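Local coordinates for protein porin B (Pseudomonas putida, PDB 4GEY) that forms a beta-barrel channel in the outer membrane that probably takes up glucose and related sugars, at residues 109-117 with 380-391. The protein carries 2 engineered substitutions. Numbering follows the deposited sequence.
Sequences SDPRAGQFS and PGFVPLQRTEYN. With DMU (decyl-beta-D-maltopyranoside), chain L.
The loop 109-117 runs alongside 380-391 in the same sense, Ala113 lying 6.6 Å from Pro384 and Ser117 7.6 Å from Asn391, CA to CA, with no backbone-to-backbone hydrogen bond between them. Glu389 reaches across instead. With CG anti to the backbone N (chi1 172°) and an extended chain, its carboxylate meets two successive amides: Phe116 N gives OE2 a nearly straight bond of 2.7 Å on the syn lone pair, and Ser117 N reaches OE1 at 3.0 Å, somewhat out of the carboxylate plane. Asn391 ND2 takes the anti lone pair of OE1, 2.9 Å away, and Gly417 N also binds OE2, so a two-oxygen acceptor suits this buried place. Ser117, small enough to sit beside Asn391, hydrogen-bonds through OG to Asn167 OD1. The strand beginning at Thr388 belongs to the porin's beta-barrel wall, and loop 109-117, following helix 103-108, lies against its inner side, the side chain of Ser117 about 10 Å from a bound beta-D-glucopyranose; outside, Tyr390 lays a ring face on the detergent's alkyl chain. Gln386 NE2, held by Gly417 O, approaches Phe116 CZ to 3.6 Å, and a water links it to Gly114 O. A methyl suits Ala113, whose CB packs against Pro384 CB. A type I turn from Asp110 to Ala113 is closed by Ala113 N to Asp110 O; Asp110 OD1 also accepts Arg112 N in an Asx turn and, in the guanidinium plane, NH1 at 2.6 Å as a salt bridge, while OD2 goes to Tyr377. The flat guanidinium takes the apolar Pro384 ring on one face, keeping its N-H edge for acceptors: NE bonds Pro380 O weakly, NH2 the carbonyls of Tyr377 and Asn379. A leucine replacing Arg112 would probably leave Asp110 without its countercharge and those two carbonyls without a donor.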
loop_
_atom_site.group_PDB
_atom_site.type_symbol
_atom_site.label_atom_id
_atom_site.label_comp_id
_atom_site.label_asym_id
_atom_site.label_seq_id
_atom_site.Cartn_x
_atom_site.Cartn_y
_atom_site.Cartn_z
ATOM N N SER A 109 -5.663 12.512 13.903
ATOM C CA SER A 109 -4.263 12.800 14.237
ATOM C C SER A 109 -4.015 13.980 15.164
ATOM O O SER A 109 -4.701 14.990 15.129
ATOM C CB SER A 109 -3.453 13.032 12.965
ATOM O OG SER A 109 -3.241 11.817 12.274
ATOM N N ASP A 110 -2.994 13.845 15.990
ATOM C CA ASP A 110 -2.372 15.014 16.561
ATOM C C ASP A 110 -1.791 15.796 15.373
ATOM O O ASP A 110 -1.083 15.235 14.554
ATOM C CB ASP A 110 -1.256 14.563 17.487
ATOM C CG ASP A 110 -0.848 15.622 18.459
ATOM O OD1 ASP A 110 -0.242 16.630 18.020
ATOM O OD2 ASP A 110 -1.119 15.433 19.666
ATOM N N PRO A 111 -2.097 17.091 15.265
ATOM C CA PRO A 111 -1.564 17.843 14.123
ATOM C C PRO A 111 -0.047 17.913 14.065
ATOM O O PRO A 111 0.471 18.237 13.000
ATOM C CB PRO A 111 -2.149 19.255 14.311
ATOM C CG PRO A 111 -2.582 19.314 15.736
ATOM C CD PRO A 111 -2.989 17.913 16.103
ATOM N N ARG A 112 0.664 17.628 15.152
ATOM C CA ARG A 112 2.124 17.638 15.053
ATOM C C ARG A 112 2.738 16.249 15.111
ATOM O O ARG A 112 3.956 16.103 15.238
ATOM C CB ARG A 112 2.778 18.588 16.067
ATOM C CG ARG A 112 2.399 18.348 17.502
ATOM C CD ARG A 112 1.556 19.461 18.037
ATOM N NE ARG A 112 1.756 19.678 19.467
ATOM C CZ ARG A 112 1.140 19.011 20.441
ATOM N NH1 ARG A 112 0.282 18.041 20.181
ATOM N NH2 ARG A 112 1.407 19.316 21.699
ATOM N N ALA A 113 1.883 15.240 14.997
ATOM C CA ALA A 113 2.304 13.845 14.995
ATOM C C ALA A 113 1.173 12.989 14.424
ATOM O O ALA A 113 0.404 12.357 15.157
ATOM C CB ALA A 113 2.686 13.386 16.409
ATOM N N GLY A 114 1.081 12.983 13.103
ATOM C CA GLY A 114 -0.041 12.385 12.417
ATOM C C GLY A 114 0.011 10.879 12.453
ATOM O O GLY A 114 1.071 10.292 12.680
ATOM N N GLN A 115 -1.143 10.264 12.224
ATOM C CA GLN A 115 -1.276 8.818 12.187
ATOM C C GLN A 115 -0.346 8.198 11.150
ATOM O O GLN A 115 -0.141 8.763 10.082
ATOM C CB GLN A 115 -2.721 8.430 11.856
ATOM C CG GLN A 115 -2.976 6.962 12.040
ATOM C CD GLN A 115 -4.316 6.541 11.556
ATOM O OE1 GLN A 115 -5.156 7.382 11.225
ATOM N NE2 GLN A 115 -4.541 5.227 11.500
ATOM N N PHE A 116 0.223 7.041 11.463
ATOM C CA PHE A 116 1.097 6.387 10.509
ATOM C C PHE A 116 0.256 5.741 9.426
ATOM O O PHE A 116 0.412 6.046 8.248
ATOM C CB PHE A 116 2.039 5.385 11.194
ATOM C CG PHE A 116 3.132 6.038 11.963
ATOM C CD1 PHE A 116 4.262 6.502 11.319
ATOM C CD2 PHE A 116 3.016 6.230 13.332
ATOM C CE1 PHE A 116 5.279 7.138 12.023
ATOM C CE2 PHE A 116 4.026 6.856 14.048
ATOM C CZ PHE A 116 5.162 7.313 13.391
ATOM N N SER A 117 -0.650 4.865 9.838
ATOM C CA SER A 117 -1.647 4.314 8.937
ATOM C C SER A 117 -2.698 5.384 8.623
ATOM O O SER A 117 -2.552 6.549 8.999
ATOM C CB SER A 117 -2.306 3.072 9.551
ATOM O OG SER A 117 -3.157 2.420 8.617
ATOM N N PRO A 380 1.092 23.693 22.404
ATOM C CA PRO A 380 1.419 23.579 20.975
ATOM C C PRO A 380 2.906 23.373 20.683
ATOM O O PRO A 380 3.239 22.689 19.723
ATOM C CB PRO A 380 0.963 24.919 20.416
ATOM C CG PRO A 380 -0.198 25.268 21.267
ATOM C CD PRO A 380 0.170 24.814 22.652
ATOM N N GLY A 381 3.778 23.946 21.504
ATOM C CA GLY A 381 5.205 23.788 21.321
ATOM C C GLY A 381 5.752 22.470 21.836
ATOM O O GLY A 381 6.930 22.169 21.635
ATOM N N PHE A 382 4.913 21.687 22.512
ATOM C CA PHE A 382 5.354 20.407 23.031
ATOM C C PHE A 382 5.379 19.461 21.857
ATOM O O PHE A 382 4.532 19.548 20.969
ATOM C CB PHE A 382 4.416 19.906 24.138
ATOM C CG PHE A 382 4.791 18.558 24.717
ATOM C CD1 PHE A 382 5.680 18.462 25.796
ATOM C CD2 PHE A 382 4.230 17.383 24.209
ATOM C CE1 PHE A 382 6.021 17.213 26.344
ATOM C CE2 PHE A 382 4.564 16.131 24.750
ATOM C CZ PHE A 382 5.467 16.048 25.812
ATOM N N VAL A 383 6.358 18.562 21.851
ATOM C CA VAL A 383 6.543 17.612 20.763
ATOM C C VAL A 383 6.199 16.194 21.209
ATOM O O VAL A 383 6.946 15.577 21.959
ATOM C CB VAL A 383 7.993 17.684 20.251
ATOM C CG1 VAL A 383 8.286 16.591 19.201
ATOM C CG2 VAL A 383 8.259 19.078 19.715
ATOM N N PRO A 384 5.056 15.679 20.748
ATOM C CA PRO A 384 4.505 14.392 21.196
ATOM C C PRO A 384 5.484 13.238 21.121
ATOM O O PRO A 384 6.280 13.166 20.190
ATOM C CB PRO A 384 3.334 14.160 20.240
ATOM C CG PRO A 384 2.853 15.566 19.935
ATOM C CD PRO A 384 4.127 16.400 19.855
ATOM N N LEU A 385 5.418 12.360 22.121
ATOM C CA LEU A 385 6.271 11.189 22.204
ATOM C C LEU A 385 5.613 10.072 21.419
ATOM O O LEU A 385 4.543 9.580 21.786
ATOM C CB LEU A 385 6.472 10.768 23.667
ATOM C CG LEU A 385 7.140 11.750 24.651
ATOM C CD1 LEU A 385 7.645 11.002 25.859
ATOM C CD2 LEU A 385 8.284 12.523 24.009
ATOM N N GLN A 386 6.244 9.686 20.320
ATOM C CA GLN A 386 5.667 8.670 19.456
ATOM C C GLN A 386 6.164 7.283 19.812
ATOM O O GLN A 386 7.361 7.021 19.793
ATOM C CB GLN A 386 5.957 8.985 17.999
ATOM C CG GLN A 386 5.258 10.218 17.531
ATOM C CD GLN A 386 5.476 10.470 16.066
ATOM O OE1 GLN A 386 6.569 10.856 15.647
ATOM N NE2 GLN A 386 4.434 10.255 15.270
ATOM N N ARG A 387 5.224 6.395 20.128
ATOM C CA ARG A 387 5.551 5.077 20.660
ATOM C C ARG A 387 5.035 3.925 19.784
ATOM O O ARG A 387 5.795 3.355 19.016
ATOM C CB ARG A 387 5.091 4.962 22.125
ATOM C CG ARG A 387 5.159 6.302 22.876
ATOM C CD ARG A 387 4.663 6.217 24.321
ATOM N NE ARG A 387 5.760 6.033 25.271
ATOM C CZ ARG A 387 6.116 6.924 26.189
ATOM N NH1 ARG A 387 5.462 8.072 26.306
ATOM N NH2 ARG A 387 7.132 6.658 26.999
ATOM N N THR A 388 3.762 3.569 19.890
ATOM C CA THR A 388 3.243 2.437 19.118
ATOM C C THR A 388 1.781 2.653 18.764
ATOM O O THR A 388 0.965 2.927 19.638
ATOM C CB THR A 388 3.360 1.111 19.890
ATOM O OG1 THR A 388 4.680 0.976 20.439
ATOM C CG2 THR A 388 3.070 -0.063 18.976
ATOM N N GLU A 389 1.469 2.532 17.480
ATOM C CA GLU A 389 0.125 2.731 16.964
ATOM C C GLU A 389 -0.435 1.372 16.594
ATOM O O GLU A 389 0.268 0.538 16.006
ATOM C CB GLU A 389 0.169 3.626 15.727
ATOM C CG GLU A 389 -1.146 3.758 14.970
ATOM C CD GLU A 389 -1.026 4.613 13.693
ATOM O OE1 GLU A 389 -1.599 4.220 12.656
ATOM O OE2 GLU A 389 -0.366 5.675 13.720
ATOM N N TYR A 390 -1.693 1.137 16.951
ATOM C CA TYR A 390 -2.367 -0.091 16.550
ATOM C C TYR A 390 -3.547 0.242 15.647
ATOM O O TYR A 390 -4.199 1.275 15.822
ATOM C CB TYR A 390 -2.834 -0.896 17.770
ATOM C CG TYR A 390 -1.696 -1.465 18.590
ATOM C CD1 TYR A 390 -0.971 -0.657 19.458
ATOM C CD2 TYR A 390 -1.353 -2.809 18.504
ATOM C CE1 TYR A 390 0.069 -1.169 20.216
ATOM C CE2 TYR A 390 -0.317 -3.332 19.261
ATOM C CZ TYR A 390 0.391 -2.503 20.112
ATOM O OH TYR A 390 1.424 -2.994 20.858
ATOM N N ASN A 391 -3.810 -0.625 14.673
ATOM C CA ASN A 391 -4.973 -0.462 13.810
ATOM C C ASN A 391 -5.726 -1.763 13.754
ATOM O O ASN A 391 -5.114 -2.839 13.777
ATOM C CB ASN A 391 -4.571 -0.082 12.385
ATOM C CG ASN A 391 -4.083 1.351 12.261
ATOM O OD1 ASN A 391 -4.770 2.212 11.694
ATOM N ND2 ASN A 391 -2.882 1.610 12.763
HETATM C C1 DMU L . 1.047 0.854 24.657
HETATM C C2 DMU L . 2.117 1.781 24.956
HETATM C C3 DMU L . 2.384 2.229 26.349
HETATM C C4 DMU L . 1.803 1.304 27.443
HETATM O O5 DMU L . 0.383 0.889 26.999
HETATM C C6 DMU L . 0.405 0.148 25.763
HETATM O O7 DMU L . 3.810 2.327 26.578
HETATM O O16 DMU L . -0.930 -0.284 25.458
HETATM C C18 DMU L . -1.150 -1.662 25.157
HETATM C C19 DMU L . -2.481 -2.049 24.462
HETATM C C22 DMU L . -2.484 -2.512 22.959
HETATM C C25 DMU L . -3.850 -2.854 22.360
HETATM C C28 DMU L . -4.023 -3.009 20.862
HETATM C C31 DMU L . -5.420 -2.809 20.309
HETATM C C34 DMU L . -5.739 -3.239 18.893
HETATM C C37 DMU L . -6.696 -2.413 18.091
HETATM O O49 DMU L . 1.616 -0.134 23.698
HETATM O O55 DMU L . 2.003 2.912 24.018
HETATM C C57 DMU L . 1.769 1.855 28.680
HETATM O O61 DMU L . 0.698 1.521 29.493
HETATM C C5 DMU L . 5.421 3.385 28.019
HETATM C C7 DMU L . 5.154 3.748 29.375
HETATM C C8 DMU L . 4.521 5.064 29.520
HETATM C C9 DMU L . 3.162 5.158 28.770
HETATM O O1 DMU L . 3.222 4.375 27.450
HETATM C C10 DMU L . 4.337 3.548 27.038
HETATM O O2 DMU L . 4.282 5.333 30.871
HETATM O O3 DMU L . 5.923 2.005 27.993
HETATM O O4 DMU L . 6.429 3.746 30.087
HETATM C C11 DMU L . 2.840 6.410 28.506
HETATM O O6 DMU L . 1.646 6.643 27.848
HETATM O O HOH W 1 3.559 10.675 12.125
#